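Local coordinates for globin protein (Ramazzottius varieornatus, PDB 5ZIQ), which is a hexacoordinated heme globin, with protein ligands on both axial positions of the iron, that may bind oxygen as its family does, though its role is not established, at residues 30-35 against 153-157; 56-60 against 129-133; 122-127 against 165-170. All coordinates share one frame; numbering follows the deposited sequence.

Contact 1. Residues 30-35 against 153-157; sequences SLVKSW and IYKIW
The phenol of Tyr154 reaches from helix 148-170 to helix 25-38, where its OH meets Ser34 OG in a 2.8 Å hydrogen bond, the one polar bond between the two segments; either hydroxyl could be the donor. Ser34 approaches at the edge of the phenol, near the ring plane. Tyr154 CG stands anti to its own carbonyl carbon (chi1 -82°), which swings the ring across to the facing helix and sets its OH at the edge of the Trp35 indole as well. Leu31 fills the angle between two aromatic rings with its two methyls. Its CG is anti to the backbone N, and this chi1 of 170° puts the methyls between Tyr154 and Trp157: CD1 lies 3.5 Å from Tyr154 CE1, while CD2 sits over the face of Trp157 in a CH-pi contact, 3.7 Å from the centroid of the five-membered ring and almost on its normal. One residue before Leu31 and Tyr154, Ile153 CD1 packs on Ser30 CB at 3.7 Å. The indoles of Trp35 and Trp157 meet obliquely, six-membered ring centroids 5.9 Å apart. Trp35 directs its NE1 elsewhere, to a hydrogen bond with Asp93 on helix 79-97, and Leu138 and Leu142 of helix 127-142 close round Tyr154. The short segments cross steeply, at -103°, their axes 11.1 Å apart, a spacing wide enough for large side chains to fill; this joins the first and last helices of the globin fold. Chemically the contact is an aromatic and aliphatic core in which a single hydroxyl pair satisfies the buried phenol oxygen and probably fixes how far the tyrosine ring reaches.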
loop_
_atom_site.group_PDB
_atom_site.type_symbol
_atom_site.label_atom_id
_atom_site.label_comp_id
_atom_site.label_asym_id
_atom_site.label_seq_id
_atom_site.Cartn_x
_atom_site.Cartn_y
_atom_site.Cartn_z
ATOM N N SER A 30 -7.195 -15.537 -6.676
ATOM C CA SER A 30 -7.043 -14.504 -7.723
ATOM C C SER A 30 -6.107 -13.381 -7.249
ATOM O O SER A 30 -5.242 -12.906 -8.004
ATOM C CB SER A 30 -8.404 -13.932 -8.133
ATOM O OG SER A 30 -9.179 -14.906 -8.821
ATOM N N LEU A 31 -6.278 -12.953 -6.001
ATOM C CA LEU A 31 -5.391 -11.964 -5.388
ATOM C C LEU A 31 -3.924 -12.431 -5.380
ATOM O O LEU A 31 -3.049 -11.719 -5.841
ATOM C CB LEU A 31 -5.848 -11.630 -3.959
ATOM C CG LEU A 31 -4.838 -10.781 -3.160
ATOM C CD1 LEU A 31 -4.757 -9.354 -3.673
ATOM C CD2 LEU A 31 -5.133 -10.800 -1.670
ATOM N N VAL A 32 -3.677 -13.628 -4.848
ATOM C CA VAL A 32 -2.318 -14.151 -4.736
ATOM C C VAL A 32 -1.663 -14.267 -6.126
ATOM O O VAL A 32 -0.499 -13.878 -6.288
ATOM C CB VAL A 32 -2.309 -15.476 -3.933
ATOM C CG1 VAL A 32 -0.938 -16.148 -3.957
ATOM C CG2 VAL A 32 -2.735 -15.203 -2.500
ATOM N N LYS A 33 -2.396 -14.796 -7.120
ATOM C CA LYS A 33 -1.829 -14.917 -8.483
ATOM C C LYS A 33 -1.503 -13.562 -9.087
ATOM O O LYS A 33 -0.434 -13.377 -9.683
ATOM C CB LYS A 33 -2.787 -15.606 -9.446
ATOM C CG LYS A 33 -2.890 -17.106 -9.412
ATOM C CD LYS A 33 -3.514 -17.577 -10.744
ATOM C CE LYS A 33 -4.921 -17.012 -11.014
ATOM N NZ LYS A 33 -5.659 -17.755 -12.081
ATOM N N SER A 34 -2.432 -12.616 -8.957
ATOM C CA SER A 34 -2.254 -11.288 -9.521
ATOM C C SER A 34 -1.098 -10.550 -8.852
ATOM O O SER A 34 -0.240 -9.942 -9.513
ATOM C CB SER A 34 -3.545 -10.494 -9.357
ATOM O OG SER A 34 -3.354 -9.170 -9.782
ATOM N N TRP A 35 -1.047 -10.651 -7.532
ATOM C CA TRP A 35 0.001 -9.992 -6.775
ATOM C C TRP A 35 1.367 -10.557 -7.119
ATOM O O TRP A 35 2.341 -9.810 -7.103
ATOM C CB TRP A 35 -0.232 -10.109 -5.266
ATOM C CG TRP A 35 0.697 -9.232 -4.513
ATOM C CD1 TRP A 35 1.885 -9.581 -3.965
ATOM C CD2 TRP A 35 0.524 -7.825 -4.246
ATOM N NE1 TRP A 35 2.464 -8.494 -3.362
ATOM C CE2 TRP A 35 1.644 -7.402 -3.507
ATOM C CE3 TRP A 35 -0.494 -6.896 -4.532
ATOM C CZ2 TRP A 35 1.796 -6.076 -3.062
ATOM C CZ3 TRP A 35 -0.362 -5.591 -4.075
ATOM C CH2 TRP A 35 0.782 -5.181 -3.352
ATOM N N ILE A 153 -11.778 -7.187 -6.575
ATOM C CA ILE A 153 -11.094 -7.890 -5.468
ATOM C C ILE A 153 -10.115 -6.949 -4.770
ATOM O O ILE A 153 -10.061 -6.911 -3.522
ATOM C CB ILE A 153 -10.366 -9.162 -5.975
ATOM C CG1 ILE A 153 -11.418 -10.189 -6.423
ATOM C CG2 ILE A 153 -9.347 -9.719 -4.951
ATOM C CD1 ILE A 153 -10.870 -11.315 -7.275
ATOM N N TYR A 154 -9.330 -6.202 -5.554
ATOM C CA TYR A 154 -8.394 -5.253 -4.942
ATOM C C TYR A 154 -9.098 -4.189 -4.112
ATOM O O TYR A 154 -8.610 -3.836 -3.045
ATOM C CB TYR A 154 -7.470 -4.592 -5.981
ATOM C CG TYR A 154 -6.262 -5.448 -6.359
ATOM C CD1 TYR A 154 -5.293 -5.803 -5.401
ATOM C CD2 TYR A 154 -6.081 -5.892 -7.682
ATOM C CE1 TYR A 154 -4.190 -6.589 -5.753
ATOM C CE2 TYR A 154 -4.966 -6.682 -8.038
ATOM C CZ TYR A 154 -4.041 -7.023 -7.060
ATOM O OH TYR A 154 -2.932 -7.788 -7.398
ATOM N N LYS A 155 -10.265 -3.726 -4.560
ATOM C CA LYS A 155 -10.986 -2.700 -3.803
ATOM C C LYS A 155 -11.402 -3.282 -2.441
ATOM O O LYS A 155 -11.248 -2.601 -1.422
ATOM C CB LYS A 155 -12.169 -2.179 -4.606
ATOM C CG LYS A 155 -11.758 -1.188 -5.693
ATOM C CD LYS A 155 -12.976 -0.789 -6.509
ATOM C CE LYS A 155 -12.616 0.253 -7.565
ATOM N NZ LYS A 155 -13.770 0.568 -8.451
ATOM N N ILE A 156 -11.862 -4.542 -2.418
ATOM C CA ILE A 156 -12.268 -5.172 -1.156
ATOM C C ILE A 156 -11.069 -5.345 -0.227
ATOM O O ILE A 156 -11.107 -5.004 0.976
ATOM C CB ILE A 156 -12.890 -6.572 -1.404
ATOM C CG1 ILE A 156 -14.207 -6.432 -2.192
ATOM C CG2 ILE A 156 -13.110 -7.314 -0.073
ATOM C CD1 ILE A 156 -14.757 -7.752 -2.734
ATOM N N TRP A 157 -10.001 -5.902 -0.784
ATOM C CA TRP A 157 -8.846 -6.252 0.031
ATOM C C TRP A 157 -8.093 -4.999 0.490
ATOM O O TRP A 157 -7.713 -4.894 1.660
ATOM C CB TRP A 157 -7.942 -7.215 -0.751
ATOM C CG TRP A 157 -6.666 -7.566 -0.034
ATOM C CD1 TRP A 157 -6.501 -8.495 0.950
ATOM C CD2 TRP A 157 -5.392 -6.994 -0.277
ATOM N NE1 TRP A 157 -5.177 -8.549 1.329
ATOM C CE2 TRP A 157 -4.471 -7.629 0.596
ATOM C CE3 TRP A 157 -4.930 -5.995 -1.154
ATOM C CZ2 TRP A 157 -3.105 -7.293 0.624
ATOM C CZ3 TRP A 157 -3.569 -5.666 -1.133
ATOM C CH2 TRP A 157 -2.678 -6.309 -0.235
#

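Contact 2. Residues 56-60 against 129-133; sequences EHPDM and RMEKC. With HEM (protoporphyrin IX containing Fe), chain E.
Water 1 bridges the segments, donating to Glu56 OE1 at 2.8 Å and to the backbone Arg129 O at 2.9 Å. Beside it the guanidinium of Arg129 lies flat on the imidazole of His57, centres 3.6 Å apart and planes at 10°, with CZ 3.3 Å from His57 ND1. The arginine chain runs extended from CG to NE, chi2 177°, and carries CD over the same ring as a CH-pi contact. At the far end NH2 faces Asp59 OD1 near the guanidinium plane, but at 3.8 Å this salt bridge is long; SD and CE of Met60 each lie 3.5 Å from Arg129 NH2. With the guanidinium gone, as in an alanine here, the covered face of His57 would probably lose its stacking partner and Asp59 its distant positive mate. Glu56 OE1 also rests against Lys132 CB. Met60 and Met130 belong to the heme pocket, Met130 CB touching the porphyrin methyl CMC at 3.6 Å. The contact thus joins the turn after helix 42-56 to the start of helix 127-142; Leu53 of helix 42-56 touches both Arg129 and Cys133, and Met130 reaches His88 and Tyr92 on helix 79-97.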
loop_
_atom_site.group_PDB
_atom_site.type_symbol
_atom_site.label_atom_id
_atom_site.label_comp_id
_atom_site.label_asym_id
_atom_site.label_seq_id
_atom_site.Cartn_x
_atom_site.Cartn_y
_atom_site.Cartn_z
ATOM N N GLU A 56 -1.575 13.733 -6.282
ATOM C CA GLU A 56 -2.955 13.840 -5.823
ATOM C C GLU A 56 -3.099 14.776 -4.633
ATOM O O GLU A 56 -4.123 15.456 -4.489
ATOM C CB GLU A 56 -3.507 12.456 -5.522
ATOM C CG GLU A 56 -3.396 11.556 -6.749
ATOM C CD GLU A 56 -4.344 10.382 -6.753
ATOM O OE1 GLU A 56 -4.706 9.874 -5.671
ATOM O OE2 GLU A 56 -4.714 9.949 -7.858
ATOM N N HIS A 57 -2.065 14.821 -3.802
ATOM C CA HIS A 57 -2.081 15.592 -2.565
ATOM C C HIS A 57 -0.681 16.153 -2.316
ATOM O O HIS A 57 0.070 15.587 -1.526
ATOM C CB HIS A 57 -2.556 14.720 -1.393
ATOM C CG HIS A 57 -3.979 14.264 -1.513
ATOM N ND1 HIS A 57 -5.053 15.080 -1.213
ATOM C CD2 HIS A 57 -4.505 13.080 -1.918
ATOM C CE1 HIS A 57 -6.177 14.415 -1.422
ATOM N NE2 HIS A 57 -5.871 13.199 -1.845
ATOM N N PRO A 58 -0.320 17.273 -2.990
ATOM C CA PRO A 58 1.034 17.845 -2.840
ATOM C C PRO A 58 1.494 18.105 -1.398
ATOM O O PRO A 58 2.678 17.946 -1.112
ATOM C CB PRO A 58 0.955 19.143 -3.654
ATOM C CG PRO A 58 -0.025 18.804 -4.725
ATOM C CD PRO A 58 -1.090 18.008 -4.015
ATOM N N ASP A 59 0.573 18.447 -0.490
ATOM C CA ASP A 59 0.935 18.662 0.924
ATOM C C ASP A 59 1.443 17.398 1.647
ATOM O O ASP A 59 2.077 17.503 2.705
ATOM C CB ASP A 59 -0.209 19.352 1.707
ATOM C CG ASP A 59 -1.469 18.482 1.864
ATOM O OD1 ASP A 59 -1.670 17.480 1.140
ATOM O OD2 ASP A 59 -2.292 18.828 2.736
ATOM N N MET A 60 1.199 16.220 1.055
ATOM C CA MET A 60 1.690 14.960 1.619
ATOM C C MET A 60 3.211 14.856 1.500
ATOM O O MET A 60 3.857 14.265 2.361
ATOM C CB MET A 60 0.982 13.735 1.005
ATOM C CG MET A 60 -0.519 13.603 1.324
ATOM S SD MET A 60 -1.016 13.418 3.062
ATOM C CE MET A 60 -1.045 15.117 3.633
ATOM N N ARG A 129 -5.797 7.709 1.422
ATOM C CA ARG A 129 -5.146 8.332 0.263
ATOM C C ARG A 129 -4.137 7.401 -0.397
ATOM O O ARG A 129 -3.907 7.477 -1.596
ATOM C CB ARG A 129 -4.465 9.643 0.671
ATOM C CG ARG A 129 -5.452 10.722 1.100
ATOM C CD ARG A 129 -4.747 11.984 1.572
ATOM N NE ARG A 129 -5.721 13.062 1.743
ATOM C CZ ARG A 129 -5.404 14.337 1.957
ATOM N NH1 ARG A 129 -6.369 15.247 2.068
ATOM N NH2 ARG A 129 -4.131 14.716 2.039
ATOM N N MET A 130 -3.540 6.511 0.381
ATOM C CA MET A 130 -2.577 5.581 -0.176
ATOM C C MET A 130 -3.270 4.532 -1.043
ATOM O O MET A 130 -2.647 3.999 -1.959
ATOM C CB MET A 130 -1.765 4.921 0.938
ATOM C CG MET A 130 -0.501 4.199 0.467
ATOM S SD MET A 130 0.700 5.243 -0.367
ATOM C CE MET A 130 1.320 6.251 0.976
ATOM N N GLU A 131 -4.550 4.247 -0.768
ATOM C CA GLU A 131 -5.325 3.259 -1.563
ATOM C C GLU A 131 -5.345 3.548 -3.053
ATOM O O GLU A 131 -5.037 2.671 -3.840
ATOM C CB GLU A 131 -6.782 3.140 -1.085
ATOM C CG GLU A 131 -6.930 2.749 0.362
ATOM C CD GLU A 131 -8.372 2.501 0.743
ATOM O OE1 GLU A 131 -9.290 2.538 -0.113
ATOM O OE2 GLU A 131 -8.592 2.273 1.922
ATOM N N LYS A 132 -5.710 4.781 -3.427
ATOM C CA LYS A 132 -5.751 5.199 -4.832
ATOM C C LYS A 132 -4.375 5.075 -5.457
ATOM O O LYS A 132 -4.266 4.772 -6.623
ATOM C CB LYS A 132 -6.245 6.655 -4.988
ATOM C CG LYS A 132 -7.761 6.824 -5.097
ATOM C CD LYS A 132 -8.205 8.275 -4.915
ATOM C CE LYS A 132 -8.384 9.000 -6.243
ATOM N NZ LYS A 132 -9.398 10.065 -6.156
ATOM N N CYS A 133 -3.335 5.320 -4.667
ATOM C CA CYS A 133 -1.951 5.243 -5.159
ATOM C C CYS A 133 -1.530 3.815 -5.445
ATOM O O CYS A 133 -0.911 3.554 -6.476
ATOM C CB CYS A 133 -0.987 5.908 -4.188
ATOM S SG CYS A 133 -1.387 7.646 -3.955
HETATM C CHA HEM E . 6.312 5.642 7.919
HETATM C CHB HEM E . 3.828 8.983 5.470
HETATM C CHC HEM E . 0.312 5.628 4.818
HETATM C CHD HEM E . 3.673 2.242 5.686
HETATM C C1A HEM E . 5.918 6.843 7.383
HETATM C C2A HEM E . 6.560 8.086 7.613
HETATM C C3A HEM E . 5.863 9.033 6.926
HETATM C C4A HEM E . 4.794 8.387 6.260
HETATM C CMA HEM E . 6.187 10.502 6.860
HETATM C CAA HEM E . 7.789 8.297 8.468
HETATM C CBA HEM E . 8.962 8.834 7.637
HETATM C CGA HEM E . 9.457 7.778 6.687
HETATM O O1A HEM E . 9.678 6.618 7.101
HETATM O O2A HEM E . 9.643 8.053 5.485
HETATM C C1B HEM E . 2.612 8.366 5.126
HETATM C C2B HEM E . 1.506 9.049 4.560
HETATM C C3B HEM E . 0.507 8.136 4.371
HETATM C C4B HEM E . 1.034 6.831 4.827
HETATM C CMB HEM E . 1.450 10.527 4.249
HETATM C CAB HEM E . -0.832 8.375 3.812
HETATM C CBB HEM E . -0.960 9.116 2.712
HETATM C C1C HEM E . 0.933 4.390 4.899
HETATM C C2C HEM E . 0.428 3.166 4.454
HETATM C C3C HEM E . 1.408 2.205 4.686
HETATM C C4C HEM E . 2.515 2.855 5.280
HETATM C CMC HEM E . -0.927 2.938 3.836
HETATM C CAC HEM E . 1.378 0.764 4.383
HETATM C CBC HEM E . 0.283 0.149 3.983
HETATM C C1D HEM E . 4.629 2.935 6.427
HETATM C C2D HEM E . 5.731 2.220 7.094
HETATM C C3D HEM E . 6.466 3.163 7.715
HETATM C C4D HEM E . 5.804 4.450 7.430
HETATM C CMD HEM E . 5.971 0.726 7.074
HETATM C CAD HEM E . 7.715 2.937 8.544
HETATM C CBD HEM E . 7.324 2.988 10.016
HETATM C CGD HEM E . 8.520 2.774 10.911
HETATM O O1D HEM E . 9.569 2.293 10.435
HETATM O O2D HEM E . 8.460 3.074 12.129
HETATM N NA HEM E . 4.820 7.048 6.585
HETATM N NB HEM E . 2.266 7.086 5.274
HETATM N NC HEM E . 2.186 4.173 5.406
HETATM N ND HEM E . 4.714 4.265 6.654
HETATM FE FE HEM E . 3.538 5.622 6.008
HETATM O O HOH W 1 -4.357 9.969 -2.915
#

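Contact 3. Residues 122-127 against 165-170; sequences FQESYF and IREGFR. With HEM (protoporphyrin IX containing Fe), chain E.
Different first torsions bring the rings together: Phe169 CG is anti to the backbone N (chi1 -175°), whereas Phe127 CG is anti to the carbonyl carbon (chi1 -67°), and the two phenyls meet in an offset edge-to-face pair, centroids 5.6 Å apart, with the edge of Phe127 toward the face of Phe169. With Phe122 they form an aromatic cluster at the edge of the heme pocket of this globin, Phe122 and Phe127 lining it and Phe169 behind them, between the loop before helix 127-142 and the last helix, 148-170. Phe122 and Phe169 pair obliquely, CD2 of Phe122 lying 3.6 Å from CE1 of Phe169. Ile165 lays CG2 over one face of Phe127, 3.6 Å from the ring centroid, and Phe122 CZ comes over the opposite face, so Phe127 has neighbours on both faces. The cluster borders the porphyrin directly: Phe122 turns an edge to it, CE1 3.5 Å from C3B of the heme, and Ile165 CD1 lies equally near the vinyl carbon CBC. His116, an axial ligand of the iron, meets the rings of both Phe122 and Phe127, making these phenylalanines second-shell neighbours of the metal. At the outer margin Glu124 stretches its extended chain past Phe169, whose face lies against its backbone, and ends between two arginines. No N-H of Arg170 points at Glu124 OE2, which lies well out of its guanidinium plane, so the pair is one of charges. Arg166 grips that oxygen side-on, both nitrogens approaching from the same face of the carboxylate: NE donates to Glu124 OE2 at 2.9 Å, and NH2 to the same oxygen at 3.2 Å.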
loop_
_atom_site.group_PDB
_atom_site.type_symbol
_atom_site.label_atom_id
_atom_site.label_comp_id
_atom_site.label_asym_id
_atom_site.label_seq_id
_atom_site.Cartn_x
_atom_site.Cartn_y
_atom_site.Cartn_z
ATOM N N PHE A 122 0.415 14.157 10.609
ATOM C CA PHE A 122 -0.356 13.009 10.152
ATOM C C PHE A 122 -1.750 12.993 10.762
ATOM O O PHE A 122 -1.915 13.276 11.952
ATOM C CB PHE A 122 0.362 11.696 10.450
ATOM C CG PHE A 122 -0.174 10.539 9.666
ATOM C CD1 PHE A 122 0.270 10.291 8.359
ATOM C CD2 PHE A 122 -1.172 9.738 10.203
ATOM C CE1 PHE A 122 -0.268 9.235 7.630
ATOM C CE2 PHE A 122 -1.703 8.690 9.477
ATOM C CZ PHE A 122 -1.259 8.452 8.197
ATOM N N GLN A 123 -2.724 12.663 9.920
ATOM C CA GLN A 123 -4.124 12.474 10.303
ATOM C C GLN A 123 -4.545 11.073 9.904
ATOM O O GLN A 123 -4.146 10.601 8.841
ATOM C CB GLN A 123 -5.026 13.429 9.518
ATOM C CG GLN A 123 -4.875 14.920 9.736
ATOM C CD GLN A 123 -5.866 15.693 8.879
ATOM O OE1 GLN A 123 -5.509 16.691 8.246
ATOM N NE2 GLN A 123 -7.120 15.218 8.832
ATOM N N GLU A 124 -5.380 10.421 10.716
ATOM C CA GLU A 124 -5.912 9.081 10.383
ATOM C C GLU A 124 -6.566 9.006 8.985
ATOM O O GLU A 124 -6.518 7.962 8.302
ATOM C CB GLU A 124 -6.927 8.656 11.445
ATOM C CG GLU A 124 -7.366 7.203 11.359
ATOM C CD GLU A 124 -8.522 6.897 12.303
ATOM O OE1 GLU A 124 -8.867 7.750 13.152
ATOM O OE2 GLU A 124 -9.095 5.796 12.197
ATOM N N SER A 125 -7.195 10.098 8.566
ATOM C CA SER A 125 -7.857 10.134 7.283
ATOM C C SER A 125 -6.906 10.016 6.100
ATOM O O SER A 125 -7.350 9.752 4.981
ATOM C CB SER A 125 -8.731 11.389 7.165
ATOM O OG SER A 125 -7.928 12.557 7.219
ATOM N N TYR A 126 -5.600 10.183 6.345
ATOM C CA TYR A 126 -4.616 10.082 5.261
ATOM C C TYR A 126 -4.393 8.656 4.769
ATOM O O TYR A 126 -4.036 8.477 3.629
ATOM C CB TYR A 126 -3.264 10.697 5.634
ATOM C CG TYR A 126 -3.292 12.184 5.938
ATOM C CD1 TYR A 126 -4.372 13.006 5.541
ATOM C CD2 TYR A 126 -2.205 12.784 6.578
ATOM C CE1 TYR A 126 -4.375 14.377 5.816
ATOM C CE2 TYR A 126 -2.197 14.148 6.853
ATOM C CZ TYR A 126 -3.281 14.940 6.473
ATOM O OH TYR A 126 -3.261 16.298 6.746
ATOM N N PHE A 127 -4.594 7.637 5.607
ATOM C CA PHE A 127 -4.307 6.276 5.152
ATOM C C PHE A 127 -5.046 5.918 3.857
ATOM O O PHE A 127 -4.459 5.344 2.938
ATOM C CB PHE A 127 -4.625 5.235 6.213
ATOM C CG PHE A 127 -3.737 5.283 7.427
ATOM C CD1 PHE A 127 -2.356 5.009 7.347
ATOM C CD2 PHE A 127 -4.290 5.576 8.672
ATOM C CE1 PHE A 127 -1.566 5.027 8.498
ATOM C CE2 PHE A 127 -3.499 5.598 9.819
ATOM C CZ PHE A 127 -2.144 5.320 9.735
ATOM N N ILE A 165 -5.115 -1.093 9.473
ATOM C CA ILE A 165 -4.097 -0.069 9.722
ATOM C C ILE A 165 -4.698 1.037 10.594
ATOM O O ILE A 165 -4.088 1.429 11.575
ATOM C CB ILE A 165 -3.509 0.483 8.397
ATOM C CG1 ILE A 165 -2.707 -0.630 7.705
ATOM C CG2 ILE A 165 -2.599 1.681 8.668
ATOM C CD1 ILE A 165 -2.305 -0.329 6.267
ATOM N N ARG A 166 -5.912 1.481 10.272
ATOM C CA ARG A 166 -6.578 2.512 11.067
ATOM C C ARG A 166 -6.825 2.084 12.514
ATOM O O ARG A 166 -6.650 2.896 13.427
ATOM C CB ARG A 166 -7.872 2.925 10.387
ATOM C CG ARG A 166 -7.643 3.757 9.139
ATOM C CD ARG A 166 -8.977 4.148 8.532
ATOM N NE ARG A 166 -9.784 4.843 9.526
ATOM C CZ ARG A 166 -11.031 5.257 9.334
ATOM N NH1 ARG A 166 -11.643 5.045 8.169
ATOM N NH2 ARG A 166 -11.670 5.880 10.312
ATOM N N GLU A 167 -7.195 0.812 12.715
ATOM C CA GLU A 167 -7.361 0.237 14.071
ATOM C C GLU A 167 -6.082 0.367 14.881
ATOM O O GLU A 167 -6.115 0.759 16.046
ATOM C CB GLU A 167 -7.754 -1.236 14.012
ATOM C CG GLU A 167 -9.207 -1.504 13.662
ATOM C CD GLU A 167 -9.536 -2.989 13.599
ATOM O OE1 GLU A 167 -10.663 -3.318 13.184
ATOM O OE2 GLU A 167 -8.690 -3.832 13.977
ATOM N N GLY A 168 -4.949 0.060 14.250
ATOM C CA GLY A 168 -3.660 0.186 14.902
ATOM C C GLY A 168 -3.351 1.622 15.263
ATOM O O GLY A 168 -2.844 1.880 16.338
ATOM N N PHE A 169 -3.652 2.554 14.358
ATOM C CA PHE A 169 -3.467 3.975 14.631
ATOM C C PHE A 169 -4.278 4.445 15.840
ATOM O O PHE A 169 -3.792 5.265 16.621
ATOM C CB PHE A 169 -3.811 4.801 13.393
ATOM C CG PHE A 169 -3.538 6.279 13.540
ATOM C CD1 PHE A 169 -2.278 6.806 13.253
ATOM C CD2 PHE A 169 -4.552 7.147 13.949
ATOM C CE1 PHE A 169 -2.039 8.178 13.352
ATOM C CE2 PHE A 169 -4.316 8.512 14.060
ATOM C CZ PHE A 169 -3.059 9.025 13.770
ATOM N N ARG A 170 -5.496 3.923 15.983
ATOM C CA ARG A 170 -6.440 4.365 17.031
ATOM C C ARG A 170 -6.236 3.690 18.385
ATOM O O ARG A 170 -6.891 4.061 19.376
ATOM C CB ARG A 170 -7.893 4.209 16.553
ATOM C CG ARG A 170 -8.274 5.183 15.450
ATOM C CD ARG A 170 -9.731 5.617 15.542
ATOM N NE ARG A 170 -10.676 4.580 15.129
ATOM C CZ ARG A 170 -12.004 4.722 15.121
ATOM N NH1 ARG A 170 -12.573 5.866 15.496
ATOM N NH2 ARG A 170 -12.772 3.712 14.735
HETATM C CHA HEM E . 6.312 5.642 7.919
HETATM C CHB HEM E . 3.828 8.983 5.470
HETATM C CHC HEM E . 0.312 5.628 4.818
HETATM C CHD HEM E . 3.673 2.242 5.686
HETATM C C1A HEM E . 5.918 6.843 7.383
HETATM C C2A HEM E . 6.560 8.086 7.613
HETATM C C3A HEM E . 5.863 9.033 6.926
HETATM C C4A HEM E . 4.794 8.387 6.260
HETATM C CMA HEM E . 6.187 10.502 6.860
HETATM C CAA HEM E . 7.789 8.297 8.468
HETATM C CBA HEM E . 8.962 8.834 7.637
HETATM C CGA HEM E . 9.457 7.778 6.687
HETATM O O1A HEM E . 9.678 6.618 7.101
HETATM O O2A HEM E . 9.643 8.053 5.485
HETATM C C1B HEM E . 2.612 8.366 5.126
HETATM C C2B HEM E . 1.506 9.049 4.560
HETATM C C3B HEM E . 0.507 8.136 4.371
HETATM C C4B HEM E . 1.034 6.831 4.827
HETATM C CMB HEM E . 1.450 10.527 4.249
HETATM C CAB HEM E . -0.832 8.375 3.812
HETATM C CBB HEM E . -0.960 9.116 2.712
HETATM C C1C HEM E . 0.933 4.390 4.899
HETATM C C2C HEM E . 0.428 3.166 4.454
HETATM C C3C HEM E . 1.408 2.205 4.686
HETATM C C4C HEM E . 2.515 2.855 5.280
HETATM C CMC HEM E . -0.927 2.938 3.836
HETATM C CAC HEM E . 1.378 0.764 4.383
HETATM C CBC HEM E . 0.283 0.149 3.983
HETATM C C1D HEM E . 4.629 2.935 6.427
HETATM C C2D HEM E . 5.731 2.220 7.094
HETATM C C3D HEM E . 6.466 3.163 7.715
HETATM C C4D HEM E . 5.804 4.450 7.430
HETATM C CMD HEM E . 5.971 0.726 7.074
HETATM C CAD HEM E . 7.715 2.937 8.544
HETATM C CBD HEM E . 7.324 2.988 10.016
HETATM C CGD HEM E . 8.520 2.774 10.911
HETATM O O1D HEM E . 9.569 2.293 10.435
HETATM O O2D HEM E . 8.460 3.074 12.129
HETATM N NA HEM E . 4.820 7.048 6.585
HETATM N NB HEM E . 2.266 7.086 5.274
HETATM N NC HEM E . 2.186 4.173 5.406
HETATM N ND HEM E . 4.714 4.265 6.654
HETATM FE FE HEM E . 3.538 5.622 6.008
#

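From the N terminus, helix 25-38 supplies the first half of contact 1, which closes only when helix 148-170 arrives, making a loop that takes in most of the fold. Contact 2 opens in the turn after helix 42-56 and closes on helix 127-142, nested wholly inside that loop. Contact 3 starts at 122-127, within the spans of both others, and ends at 165-170, beyond both, so it crosses each. Contacts 1 and 3 share helix 148-170, their centres about 22 Å apart. Contacts 2 and 3 touch, Met60 CE lying 3.6 Å from Tyr126 CE2, and both border the heme; contact 3 ties the loop before helix 127-142 to the C-terminal end of helix 148-170.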